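Local coordinates for beta-hydroxyacid dehydrogenase, 3-hydroxyisobutyrate dehydrogenase (Saccharomonospora xinjiangensis XJ-54, PDB 6GRL), which acts as an S-selective imine reductase associated with reductive amination, and probably binds NADP as its cofactor, at residues Glu280-Arg285 against Ser296-Leu301; Leu204-Ala209 against Leu268-Val273; Arg37-Arg42 against Arg167-Val172; Thr69-Val74 against Gly95-Ser100; Ser250-Ala255 against Gln284-Gly289. One frame throughout, in Å; residues are numbered along the deposited sequence. Where two conformers were deposited one is given.

Contact 1 of 5, residues Glu280-Arg285 against Ser296-Leu301; sequences ELMDQR and SSLFEL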
# COMPACT_ATOMS: atom_id res chain seq x y z
N GLU A 280 -28.52 -1.34 -10.55
CA GLU A 280 -28.73 -2.63 -11.19
C GLU A 280 -28.44 -3.78 -10.22
O GLU A 280 -29.16 -4.78 -10.21
CB GLU A 280 -27.86 -2.75 -12.44
CG GLU A 280 -28.59 -2.46 -13.74
CD GLU A 280 -29.69 -3.46 -14.02
OE1 GLU A 280 -29.38 -4.62 -14.33
OE2 GLU A 280 -30.88 -3.07 -13.94
N LEU A 281 -27.39 -3.64 -9.41
CA LEU A 281 -27.10 -4.67 -8.41
C LEU A 281 -28.19 -4.75 -7.36
O LEU A 281 -28.58 -5.84 -6.94
CB LEU A 281 -25.74 -4.39 -7.76
CG LEU A 281 -24.51 -4.57 -8.65
CD1 LEU A 281 -23.27 -3.99 -7.97
CD2 LEU A 281 -24.30 -6.04 -8.98
N MET A 282 -28.71 -3.59 -6.92
CA MET A 282 -29.78 -3.59 -5.94
C MET A 282 -31.04 -4.24 -6.49
O MET A 282 -31.69 -5.04 -5.81
CB MET A 282 -30.08 -2.16 -5.50
CG MET A 282 -29.04 -1.56 -4.58
SD MET A 282 -29.47 0.13 -4.15
CE MET A 282 -28.16 0.53 -2.99
N ASP A 283 -31.40 -3.91 -7.74
CA ASP A 283 -32.60 -4.48 -8.33
C ASP A 283 -32.48 -5.99 -8.47
O ASP A 283 -33.47 -6.72 -8.29
CB ASP A 283 -32.88 -3.84 -9.69
CG ASP A 283 -33.34 -2.40 -9.57
OD1 ASP A 283 -33.72 -1.98 -8.46
OD2 ASP A 283 -33.33 -1.68 -10.60
N GLN A 284 -31.29 -6.48 -8.80
CA GLN A 284 -31.10 -7.93 -8.92
C GLN A 284 -31.20 -8.62 -7.57
O GLN A 284 -31.85 -9.67 -7.46
CB GLN A 284 -29.75 -8.22 -9.58
CG GLN A 284 -29.49 -9.70 -9.82
CD GLN A 284 -30.51 -10.32 -10.76
OE1 GLN A 284 -30.87 -9.72 -11.78
NE2 GLN A 284 -30.99 -11.51 -10.42
N ARG A 285 -30.59 -8.04 -6.54
CA ARG A 285 -30.66 -8.64 -5.21
C ARG A 285 -32.08 -8.63 -4.67
O ARG A 285 -32.50 -9.56 -3.97
CB ARG A 285 -29.71 -7.91 -4.25
CG ARG A 285 -29.53 -8.60 -2.91
CD ARG A 285 -28.65 -9.83 -3.01
NE ARG A 285 -28.40 -10.42 -1.70
CZ ARG A 285 -27.85 -11.62 -1.51
NH1 ARG A 285 -27.49 -12.36 -2.55
NH2 ARG A 285 -27.65 -12.07 -0.28
N SER A 296 -24.24 -4.25 1.91
CA SER A 296 -23.14 -5.20 1.96
C SER A 296 -23.48 -6.51 1.28
O SER A 296 -22.59 -7.22 0.80
CB SER A 296 -22.73 -5.44 3.41
OG SER A 296 -23.79 -6.02 4.15
N SER A 297 -24.77 -6.85 1.20
CA SER A 297 -25.18 -8.09 0.56
C SER A 297 -24.95 -8.08 -0.95
O SER A 297 -24.94 -9.15 -1.57
CB SER A 297 -26.66 -8.38 0.86
OG SER A 297 -27.50 -7.49 0.16
N LEU A 298 -24.77 -6.90 -1.55
CA LEU A 298 -24.47 -6.84 -2.97
C LEU A 298 -23.13 -7.48 -3.30
O LEU A 298 -22.88 -7.81 -4.46
CB LEU A 298 -24.48 -5.38 -3.45
CG LEU A 298 -25.79 -4.63 -3.21
CD1 LEU A 298 -25.67 -3.18 -3.67
CD2 LEU A 298 -26.95 -5.33 -3.90
N PHE A 299 -22.27 -7.67 -2.29
CA PHE A 299 -21.00 -8.36 -2.51
C PHE A 299 -21.22 -9.79 -3.00
O PHE A 299 -20.37 -10.34 -3.71
CB PHE A 299 -20.18 -8.36 -1.23
CG PHE A 299 -18.76 -8.82 -1.41
CD1 PHE A 299 -17.85 -8.03 -2.09
CD2 PHE A 299 -18.34 -10.03 -0.89
CE1 PHE A 299 -16.55 -8.45 -2.26
CE2 PHE A 299 -17.04 -10.45 -1.05
CZ PHE A 299 -16.14 -9.67 -1.74
N GLU A 300 -22.36 -10.40 -2.64
CA GLU A 300 -22.65 -11.75 -3.11
C GLU A 300 -22.85 -11.79 -4.62
O GLU A 300 -22.63 -12.84 -5.24
CB GLU A 300 -23.90 -12.29 -2.40
CG GLU A 300 -23.74 -12.43 -0.89
CD GLU A 300 -22.73 -13.50 -0.50
OE1 GLU A 300 -22.68 -14.54 -1.19
OE2 GLU A 300 -22.00 -13.29 0.49
N LEU A 301 -23.25 -10.68 -5.22
CA LEU A 301 -23.42 -10.62 -6.67
C LEU A 301 -22.11 -10.37 -7.40
O LEU A 301 -21.99 -10.73 -8.57
CB LEU A 301 -24.42 -9.53 -7.04
CG LEU A 301 -25.88 -9.78 -6.66
CD1 LEU A 301 -26.73 -8.55 -6.95
CD2 LEU A 301 -26.42 -11.00 -7.40

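Contact 2 of 5, residues Leu204-Ala209 against Leu268-Val273; sequences LSVVHA and LGVEAV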
# COMPACT_ATOMS: atom_id res chain seq x y z
N LEU A 204 -18.69 16.65 -7.16
CA LEU A 204 -18.50 18.09 -7.35
C LEU A 204 -19.13 18.56 -8.65
O LEU A 204 -19.66 19.68 -8.73
CB LEU A 204 -17.01 18.42 -7.34
CG LEU A 204 -16.23 18.16 -6.05
CD1 LEU A 204 -14.78 18.55 -6.22
CD2 LEU A 204 -16.85 18.91 -4.88
N SER A 205 -19.10 17.71 -9.69
CA SER A 205 -19.75 18.06 -10.95
C SER A 205 -21.25 18.26 -10.75
O SER A 205 -21.85 19.15 -11.37
CB SER A 205 -19.49 16.98 -11.99
OG SER A 205 -18.11 16.87 -12.28
N VAL A 206 -21.87 17.44 -9.90
CA VAL A 206 -23.31 17.56 -9.67
C VAL A 206 -23.64 18.90 -9.02
O VAL A 206 -24.53 19.62 -9.47
CB VAL A 206 -23.82 16.38 -8.83
CG1 VAL A 206 -25.25 16.63 -8.38
CG2 VAL A 206 -23.72 15.08 -9.61
N VAL A 207 -22.92 19.24 -7.94
CA VAL A 207 -23.26 20.46 -7.21
C VAL A 207 -22.87 21.70 -8.00
O VAL A 207 -23.50 22.76 -7.86
CB VAL A 207 -22.61 20.46 -5.81
CG1 VAL A 207 -23.04 19.23 -5.04
CG2 VAL A 207 -21.09 20.53 -5.92
N HIS A 208 -21.85 21.60 -8.85
CA HIS A 208 -21.47 22.75 -9.68
C HIS A 208 -22.56 23.08 -10.69
O HIS A 208 -22.85 24.25 -10.93
CB HIS A 208 -20.14 22.48 -10.38
CG HIS A 208 -19.62 23.66 -11.15
ND1 HIS A 208 -19.87 23.84 -12.49
CD2 HIS A 208 -18.88 24.72 -10.75
CE1 HIS A 208 -19.30 24.96 -12.89
NE2 HIS A 208 -18.69 25.51 -11.86
N ALA A 209 -23.17 22.05 -11.28
CA ALA A 209 -24.27 22.28 -12.21
C ALA A 209 -25.48 22.90 -11.52
O ALA A 209 -26.33 23.48 -12.20
CB ALA A 209 -24.67 20.96 -12.88
N LEU A 268 -28.88 16.99 -15.08
CA LEU A 268 -27.87 18.04 -15.14
C LEU A 268 -26.78 17.74 -16.16
O LEU A 268 -25.88 18.56 -16.34
CB LEU A 268 -27.23 18.22 -13.76
CG LEU A 268 -28.16 18.60 -12.61
CD1 LEU A 268 -27.47 18.39 -11.27
CD2 LEU A 268 -28.62 20.05 -12.74
N GLY A 269 -26.86 16.60 -16.84
CA GLY A 269 -25.84 16.22 -17.79
C GLY A 269 -24.60 15.59 -17.19
O GLY A 269 -23.58 15.49 -17.87
N VAL A 270 -24.67 15.16 -15.93
CA VAL A 270 -23.53 14.56 -15.24
C VAL A 270 -23.61 13.05 -15.39
O VAL A 270 -24.69 12.46 -15.46
CB VAL A 270 -23.51 15.00 -13.76
CG1 VAL A 270 -22.37 14.33 -13.00
CG2 VAL A 270 -23.39 16.51 -13.66
N GLU A 271 -22.44 12.41 -15.46
CA GLU A 271 -22.35 10.96 -15.56
C GLU A 271 -23.05 10.28 -14.39
O GLU A 271 -23.33 10.89 -13.35
CB GLU A 271 -20.89 10.52 -15.61
CG GLU A 271 -20.16 10.69 -14.28
CD GLU A 271 -20.18 9.43 -13.43
OE1 GLU A 271 -19.92 8.34 -13.97
OE2 GLU A 271 -20.48 9.54 -12.22
N ALA A 272 -23.31 8.98 -14.55
CA ALA A 272 -23.96 8.19 -13.51
C ALA A 272 -23.56 6.73 -13.64
O ALA A 272 -24.39 5.83 -13.48
CB ALA A 272 -25.48 8.34 -13.56
N VAL A 273 -22.28 6.48 -13.92
CA VAL A 273 -21.83 5.11 -14.19
C VAL A 273 -21.94 4.25 -12.93
O VAL A 273 -22.51 3.15 -12.97
CB VAL A 273 -20.40 5.12 -14.74
CG1 VAL A 273 -19.82 3.71 -14.76
CG2 VAL A 273 -20.38 5.72 -16.14

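Contact 3 of 5, residues Arg37-Arg42 against Arg167-Val172; sequences RAFVER and RELGGV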
# COMPACT_ATOMS: atom_id res chain seq x y z
N ARG A 37 19.38 7.04 6.00
CA ARG A 37 19.58 7.99 7.09
C ARG A 37 19.05 7.43 8.40
O ARG A 37 19.71 7.55 9.45
CB ARG A 37 18.91 9.32 6.77
CG ARG A 37 19.71 10.24 5.87
CD ARG A 37 19.21 11.68 5.98
NE ARG A 37 17.78 11.77 5.68
CZ ARG A 37 17.28 11.94 4.46
NH1 ARG A 37 18.10 12.03 3.41
NH2 ARG A 37 15.97 12.02 4.27
N ALA A 38 17.86 6.83 8.38
CA ALA A 38 17.28 6.30 9.60
C ALA A 38 18.16 5.21 10.21
O ALA A 38 18.33 5.16 11.43
CB ALA A 38 15.87 5.75 9.32
N PHE A 39 18.73 4.35 9.37
CA PHE A 39 19.61 3.30 9.88
C PHE A 39 20.91 3.89 10.42
O PHE A 39 21.41 3.45 11.46
CB PHE A 39 19.89 2.27 8.78
CG PHE A 39 18.72 1.36 8.50
CD1 PHE A 39 17.93 0.88 9.53
CD2 PHE A 39 18.42 0.99 7.20
CE1 PHE A 39 16.86 0.04 9.27
CE2 PHE A 39 17.35 0.15 6.93
CZ PHE A 39 16.57 -0.32 7.97
N VAL A 40 21.47 4.89 9.72
CA VAL A 40 22.70 5.52 10.19
C VAL A 40 22.48 6.15 11.56
O VAL A 40 23.30 5.99 12.48
CB VAL A 40 23.18 6.57 9.17
CG1 VAL A 40 24.27 7.44 9.78
CG2 VAL A 40 23.68 5.89 7.91
N GLU A 41 21.36 6.86 11.73
CA GLU A 41 21.08 7.54 12.99
C GLU A 41 20.82 6.57 14.13
O GLU A 41 20.94 6.97 15.30
CB GLU A 41 19.88 8.48 12.82
CG GLU A 41 20.12 9.61 11.82
CD GLU A 41 18.85 10.36 11.47
OE1 GLU A 41 17.78 10.01 12.01
OE2 GLU A 41 18.93 11.29 10.64
N ARG A 42 20.48 5.32 13.83
CA ARG A 42 20.24 4.31 14.86
C ARG A 42 21.49 3.51 15.20
O ARG A 42 21.39 2.52 15.92
CB ARG A 42 19.11 3.37 14.42
CG ARG A 42 17.73 4.01 14.40
CD ARG A 42 17.41 4.68 15.73
NE ARG A 42 16.90 3.73 16.72
CZ ARG A 42 15.63 3.38 16.83
NH1 ARG A 42 14.72 3.90 16.01
NH2 ARG A 42 15.26 2.51 17.76
N ARG A 167 10.92 -1.73 12.46
CA ARG A 167 10.16 -0.69 13.13
C ARG A 167 10.96 0.58 13.36
O ARG A 167 10.39 1.59 13.79
CB ARG A 167 9.60 -1.20 14.46
CG ARG A 167 10.65 -1.47 15.53
CD ARG A 167 10.03 -1.55 16.92
NE ARG A 167 9.43 -2.85 17.18
CZ ARG A 167 9.83 -3.68 18.14
NH1 ARG A 167 10.83 -3.33 18.94
NH2 ARG A 167 9.23 -4.85 18.30
N GLU A 168 12.27 0.56 13.09
CA GLU A 168 13.05 1.79 13.10
C GLU A 168 12.68 2.72 11.96
O GLU A 168 13.04 3.90 12.00
CB GLU A 168 14.55 1.46 13.03
CG GLU A 168 15.05 0.58 14.17
CD GLU A 168 16.52 0.24 14.04
OE1 GLU A 168 17.13 0.60 13.01
OE2 GLU A 168 17.07 -0.38 14.97
N LEU A 169 11.97 2.23 10.95
CA LEU A 169 11.53 3.05 9.83
C LEU A 169 10.13 3.62 10.01
O LEU A 169 9.76 4.55 9.29
CB LEU A 169 11.59 2.24 8.53
CG LEU A 169 12.93 1.57 8.22
CD1 LEU A 169 12.86 0.78 6.92
CD2 LEU A 169 14.05 2.61 8.16
N GLY A 170 9.36 3.08 10.94
CA GLY A 170 8.00 3.52 11.16
C GLY A 170 7.16 2.38 11.70
O GLY A 170 7.68 1.36 12.14
N GLY A 171 5.85 2.58 11.67
CA GLY A 171 4.93 1.51 12.05
C GLY A 171 5.00 0.36 11.06
O GLY A 171 5.11 0.56 9.85
N VAL A 172 4.91 -0.86 11.59
CA VAL A 172 5.14 -2.08 10.81
C VAL A 172 4.03 -3.08 11.09
O VAL A 172 3.60 -3.24 12.23
CB VAL A 172 6.52 -2.68 11.15
CG1 VAL A 172 6.64 -4.10 10.63
CG2 VAL A 172 7.64 -1.82 10.57
O HOH W 1 19.32 0.48 16.90

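Contact 4 of 5, residues Thr69-Val74 against Gly95-Ser100; sequences TPDEAV and GSVTSS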
# COMPACT_ATOMS: atom_id res chain seq x y z
N THR A 69 30.01 -0.92 -6.24
CA THR A 69 29.17 -1.86 -6.98
C THR A 69 28.15 -2.47 -6.03
O THR A 69 28.36 -2.51 -4.82
CB THR A 69 30.01 -2.97 -7.62
OG1 THR A 69 30.63 -3.75 -6.59
CG2 THR A 69 31.08 -2.39 -8.53
N PRO A 70 27.03 -2.97 -6.56
CA PRO A 70 26.10 -3.73 -5.71
C PRO A 70 26.75 -4.94 -5.06
O PRO A 70 26.37 -5.30 -3.94
CB PRO A 70 24.98 -4.13 -6.68
CG PRO A 70 25.03 -3.09 -7.75
CD PRO A 70 26.48 -2.74 -7.91
N ASP A 71 27.71 -5.58 -5.73
CA ASP A 71 28.43 -6.69 -5.13
C ASP A 71 29.15 -6.25 -3.86
O ASP A 71 29.03 -6.88 -2.81
CB ASP A 71 29.42 -7.28 -6.13
CG ASP A 71 28.82 -8.40 -6.96
OD1 ASP A 71 27.99 -9.15 -6.42
OD2 ASP A 71 29.19 -8.52 -8.15
N GLU A 72 29.92 -5.16 -3.95
CA GLU A 72 30.61 -4.63 -2.78
C GLU A 72 29.62 -4.25 -1.68
O GLU A 72 29.91 -4.42 -0.50
CB GLU A 72 31.47 -3.43 -3.17
CG GLU A 72 32.16 -2.74 -2.01
CD GLU A 72 32.94 -1.51 -2.44
OE1 GLU A 72 33.04 -1.27 -3.66
OE2 GLU A 72 33.45 -0.79 -1.56
N ALA A 73 28.44 -3.75 -2.07
CA ALA A 73 27.47 -3.32 -1.07
C ALA A 73 26.89 -4.51 -0.32
O ALA A 73 26.79 -4.49 0.92
CB ALA A 73 26.36 -2.51 -1.74
N VAL A 74 26.50 -5.57 -1.04
CA VAL A 74 25.87 -6.71 -0.37
C VAL A 74 26.90 -7.49 0.45
O VAL A 74 26.54 -8.14 1.44
CB VAL A 74 25.15 -7.62 -1.38
CG1 VAL A 74 24.08 -6.83 -2.13
CG2 VAL A 74 26.14 -8.26 -2.34
N GLY A 95 20.47 -8.35 -10.62
CA GLY A 95 21.07 -9.16 -11.67
C GLY A 95 22.55 -8.94 -11.84
O GLY A 95 23.25 -9.82 -12.35
N SER A 96 23.06 -7.78 -11.41
CA SER A 96 24.48 -7.48 -11.48
C SER A 96 25.27 -8.05 -10.31
O SER A 96 26.49 -7.87 -10.25
CB SER A 96 24.69 -5.96 -11.54
OG SER A 96 24.21 -5.34 -10.35
N VAL A 97 24.60 -8.73 -9.38
CA VAL A 97 25.27 -9.29 -8.20
C VAL A 97 25.93 -10.60 -8.59
O VAL A 97 25.27 -11.51 -9.11
CB VAL A 97 24.27 -9.49 -7.05
CG1 VAL A 97 24.95 -10.16 -5.87
CG2 VAL A 97 23.67 -8.15 -6.63
N THR A 98 27.24 -10.70 -8.35
CA THR A 98 27.98 -11.93 -8.59
C THR A 98 28.45 -12.59 -7.30
O THR A 98 29.01 -13.69 -7.36
CB THR A 98 29.19 -11.64 -9.50
OG1 THR A 98 30.16 -10.88 -8.78
CG2 THR A 98 28.75 -10.87 -10.73
N SER A 99 28.23 -11.96 -6.16
CA SER A 99 28.63 -12.51 -4.88
C SER A 99 27.51 -13.36 -4.28
O SER A 99 26.33 -13.21 -4.62
CB SER A 99 29.02 -11.40 -3.90
OG SER A 99 29.95 -10.51 -4.50
N SER A 100 27.89 -14.26 -3.38
CA SER A 100 26.92 -15.13 -2.74
C SER A 100 25.99 -14.34 -1.82
O SER A 100 26.43 -13.46 -1.08
CB SER A 100 27.64 -16.22 -1.94
OG SER A 100 26.73 -16.95 -1.14
O HOH W 2 27.95 -5.67 -8.75

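Contact 5 of 5, residues Ser250-Ala255 against Gln284-Gly289; sequences SLRVQA and QRIADG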
# COMPACT_ATOMS: atom_id res chain seq x y z
N SER A 250 -33.32 -0.96 4.14
CA SER A 250 -33.54 -2.11 3.28
C SER A 250 -33.15 -1.77 1.84
O SER A 250 -33.16 -0.61 1.43
CB SER A 250 -34.99 -2.56 3.33
OG SER A 250 -35.84 -1.64 2.67
N LEU A 251 -32.79 -2.81 1.08
CA LEU A 251 -32.41 -2.60 -0.31
C LEU A 251 -33.55 -2.03 -1.13
O LEU A 251 -33.32 -1.31 -2.11
CB LEU A 251 -31.91 -3.91 -0.92
CG LEU A 251 -30.46 -4.24 -0.58
CD1 LEU A 251 -30.10 -5.62 -1.08
CD2 LEU A 251 -29.51 -3.20 -1.15
N ARG A 252 -34.80 -2.33 -0.75
CA ARG A 252 -35.94 -1.75 -1.44
C ARG A 252 -35.97 -0.24 -1.28
O ARG A 252 -36.25 0.49 -2.24
CB ARG A 252 -37.24 -2.38 -0.93
CG ARG A 252 -37.56 -3.73 -1.54
CD ARG A 252 -38.83 -4.31 -0.94
NE ARG A 252 -38.55 -5.42 -0.04
CZ ARG A 252 -38.44 -6.69 -0.42
NH1 ARG A 252 -38.60 -7.02 -1.69
NH2 ARG A 252 -38.18 -7.63 0.48
N VAL A 253 -35.68 0.25 -0.08
CA VAL A 253 -35.64 1.69 0.16
C VAL A 253 -34.46 2.32 -0.57
O VAL A 253 -34.58 3.39 -1.18
CB VAL A 253 -35.60 1.98 1.67
CG1 VAL A 253 -35.30 3.45 1.93
CG2 VAL A 253 -36.92 1.58 2.32
N GLN A 254 -33.30 1.66 -0.53
CA GLN A 254 -32.11 2.22 -1.17
C GLN A 254 -32.26 2.25 -2.69
O GLN A 254 -31.80 3.20 -3.34
CB GLN A 254 -30.87 1.43 -0.77
CG GLN A 254 -30.69 1.23 0.72
CD GLN A 254 -29.31 0.72 1.09
OE1 GLN A 254 -28.34 0.93 0.36
NE2 GLN A 254 -29.22 0.03 2.22
N ALA A 255 -32.89 1.22 -3.27
CA ALA A 255 -33.03 1.17 -4.72
C ALA A 255 -33.89 2.31 -5.24
O ALA A 255 -33.57 2.93 -6.26
CB ALA A 255 -33.61 -0.18 -5.15
N GLN A 284 -31.29 -6.48 -8.80
CA GLN A 284 -31.10 -7.93 -8.92
C GLN A 284 -31.20 -8.62 -7.57
O GLN A 284 -31.85 -9.67 -7.46
CB GLN A 284 -29.75 -8.22 -9.58
CG GLN A 284 -29.49 -9.70 -9.82
CD GLN A 284 -30.51 -10.32 -10.76
OE1 GLN A 284 -30.87 -9.72 -11.78
NE2 GLN A 284 -30.99 -11.51 -10.42
N ARG A 285 -30.59 -8.04 -6.54
CA ARG A 285 -30.66 -8.64 -5.21
C ARG A 285 -32.08 -8.63 -4.67
O ARG A 285 -32.50 -9.56 -3.97
CB ARG A 285 -29.71 -7.91 -4.25
CG ARG A 285 -29.53 -8.60 -2.91
CD ARG A 285 -28.65 -9.83 -3.01
NE ARG A 285 -28.40 -10.42 -1.70
CZ ARG A 285 -27.85 -11.62 -1.51
NH1 ARG A 285 -27.49 -12.36 -2.55
NH2 ARG A 285 -27.65 -12.07 -0.28
N ILE A 286 -32.85 -7.58 -4.98
CA ILE A 286 -34.25 -7.55 -4.58
C ILE A 286 -35.04 -8.60 -5.35
O ILE A 286 -35.88 -9.30 -4.78
CB ILE A 286 -34.83 -6.14 -4.80
CG1 ILE A 286 -34.23 -5.15 -3.79
CG2 ILE A 286 -36.35 -6.16 -4.69
CD1 ILE A 286 -34.41 -3.71 -4.18
N ALA A 287 -34.78 -8.73 -6.65
CA ALA A 287 -35.47 -9.74 -7.45
C ALA A 287 -35.12 -11.15 -7.00
O ALA A 287 -35.92 -12.08 -7.18
CB ALA A 287 -35.15 -9.56 -8.93
N ASP A 288 -33.94 -11.34 -6.41
CA ASP A 288 -33.53 -12.64 -5.90
C ASP A 288 -34.15 -12.98 -4.55
O ASP A 288 -33.86 -14.05 -4.01
CB ASP A 288 -32.00 -12.70 -5.78
CG ASP A 288 -31.31 -12.66 -7.14
OD1 ASP A 288 -31.96 -13.02 -8.14
OD2 ASP A 288 -30.12 -12.28 -7.19
N GLY A 289 -35.00 -12.11 -4.01
CA GLY A 289 -35.67 -12.39 -2.75
C GLY A 289 -34.96 -11.89 -1.51
O GLY A 289 -35.29 -12.34 -0.41
O HOH W 3 -37.05 -9.17 -2.15

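Contact 1 of 5, residues Glu280-Arg285 against Ser296-Leu301
With CG anti to the backbone N (chi1 -170°) and the chain then bent at chi2 (74°), R285 stretches from its helix to S297 and E300, while L298 and L301, each with CG beside its own backbone N, face L281. The contact belongs to the helical C-terminal domain, where helix 273-287 packs against a 3-10 turn and the short helix near the end of the chain. Two methyls converge on one backbone oxygen: L301 CD1 is 3.3 Å from L281 O, and L298 CD2 lies 3.5 Å from that same L281 O, which also accepts the helical bond from R285 N. The L281 and L301 side chains pass one another pointing opposite ways, with L281 CD2 4.0 Å from L301 CB. S297 O stands 3.7 Å above one face of the R285 guanidinium, toward its rim, and R285 NH1 touches E300 CB at 3.6 Å. No hydrogen bond crosses the contact; R285 NH2 bonds to Q293, S297 OG to G294 O and E300 OE2 to Y244. An alanine at R285 would probably leave the Q293 amide oxygen without this donor and open a gap over S297 and E300. M282 runs, extended, onto Q254 and M258 of helix 251-267, and its CG meets the second branch of L298, CD1, at 3.8 Å.

Contact 2 of 5, residues Leu204-Ala209 against Leu268-Val273
The backbones draw together at two points, V206 CA to V270 CA and A209 CA to L268 CA, each 6.3 Å apart, as the link after helix 251-267 runs past the end of helix 181-209. V206 carries the middle of the contact with both branches. Its CG2, anti to the carbonyl carbon, meets V270 CG1 at 3.7 Å, and its CG1 meets L268 CD1 at 4.0 Å; in both pairs the side chains cross at about a right angle. V270 CG1 also touches the CB of S205, whose OG is bonded back to L201 O, and V270 CG2 rests on S205 O. One turn on, A209 CB packs on L268 CB at 3.9 Å, while L268 CD1 lies 3.7 Å from V206 O. The link is the short connection between helices 251-267 and 273-287 of the C-terminal helical domain. G269 closes helix 251-267 in a Schellman motif with positive phi (82°), a geometry in which a side chain would jam against the preceding carbonyl, and A272 is the N-cap of helix 273-287. Between these turns V270 is directed at helix 181-209. At the start of the next helix, V273 N donates to E271 OE1 over 3.0 Å, nearly straight at 164° but from above the carboxylate plane. The other oxygen of that carboxylate, E271 OE2, makes a salt bridge with R265 NH1.

Contact 3 of 5, residues Arg37-Arg42 against Arg167-Val172
L169 lays its CD2 methyl over one face of the F39 ring, a CH-pi contact with the carbon 4.2 Å from the ring centroid and displaced toward the rim. The two side chains cross at about a right angle, and CD2 of L169 is also 3.8 Å from A38 CB, so one methyl fits between the alanine and the ring. The first torsion sets F39 CG anti to the carbonyl carbon (chi1 -74°), and chi2 (-39°) turns the ring. Its edge is met differently: E168 OE1 lies in the ring plane, 3.6 Å from F39 CD1, with the carboxylate turned 60° from the ring. That oxygen is also the acceptor for H44 NE2, and the H44 ring in turn packs edge-to-face with F39, which ties acid, imidazole and phenyl into one cluster. E168 reaches in with an extended chain. In one of the two conformers of R42, the guanidinium stacks on this chain, E168 CG lying 3.7 Å above its plane; R42 NH2 and E168 OE2 stay 4.4 Å apart, probably near enough for some charge attraction but with no N-H aimed at the oxygen. A water donates to both R42 O and E168 OE2, at 3.1 Å each, bridging the R42 carbonyl at the helix end to the E168 carboxylate. This is the Rossmann-type domain: helix 30-41, which follows strand 23-26, here leans on the turn between helix 156-166 and the edge strand 171-174, while F39 also packs on V23, V25, T46 and I165.

Contact 4 of 5, residues Thr69-Val74 against Gly95-Ser100
In the Rossmann-type domain, the short helix 70-74, N-capped by T69, is fastened to the link between helix 87-95 and strand 105-108 through the carboxylate of D71. D71 OD1 takes two backbone donors: T98 N at 2.6 Å through its syn lone pair, and S99 N at 2.8 Å from above the carboxylate plane. The second oxygen, D71 OD2, accepts from the T98 hydroxyl OG1 at 2.6 Å, likewise out of plane, and a weak bond from T98 N. Two consecutive amides and a hydroxyl thus fix the carboxylate in both position and rotation, and would be expected to favour its charged form. An alanine at D71 would probably leave both amides of the link without these acceptors and let T98 and S99 drift from the helix. Carbon contacts flank the carboxylate: V97 CG1 is 3.3 Å from D71 OD1 and 4.2 Å from V74 CG2, while P70 CG touches S96 OG, a hydroxyl bonded to V93 O. In one of its two conformers, S99 bonds through OG to E75. Beside the carboxylate, a water accepts from D71 N and donates to S96 O, both at 3.0 Å.

Contact 5 of 5, residues Ser250-Ala255 against Gln284-Gly289
I286 O is held by two donors: G289 N at 3.0 Å, and a water 2.9 Å from I286 O that bridges to R252. In one of the two conformers of R252, NH1 donates to this water, and it also lies 3.8 Å from I286 CG2. The I286 side chain, with CG1 anti to the carbonyl carbon (chi1 -69°), carries most of the contact. Its CD1 methyl presses on L251 O at 3.4 Å and on A255 CB at 3.7 Å, while CG1 sits against L251 CB. The contact pairs the start of helix 251-267 with the end of helix 273-287 in the helical C-terminal domain. S250 is the N-cap of the first, its OG accepting a weak bond from V253 N; G289 ends the second in a Schellman motif, whose positive phi (92°) suits glycine. The G289 N bond to I286 O is part of that motif, so the water bridge starts from a carbonyl of the closing turn. Next to I286 along the helix, R285 is crossed obliquely by the L251 side chain, L251 CD1 lying 3.5 Å from R285 CG, and L251 continues onto S297 and M282.

Contacts 1, 2 and 5 lie in the helical C-terminal domain, contacts 3 and 4 in the Rossmann-type domain on the opposite side of the chain's centre. Contact 3 is buried, contacts 1, 4 and 5 are partly buried, and contact 2 is a surface joint of aliphatic groups. Contacts 1 and 5 share Q284 and R285 on helix 273-287 and touch directly, L251 meeting S297 and A255 meeting M282, so one helix is held from two directions. Contact 3 joins a methyl-on-ring contact to a carboxylate and guanidinium; contact 4, nested along the chain inside the loop closed by contact 3, relies instead on a carboxylate gripping backbone amides. No direct hydrogen bond joins the segments in the other four.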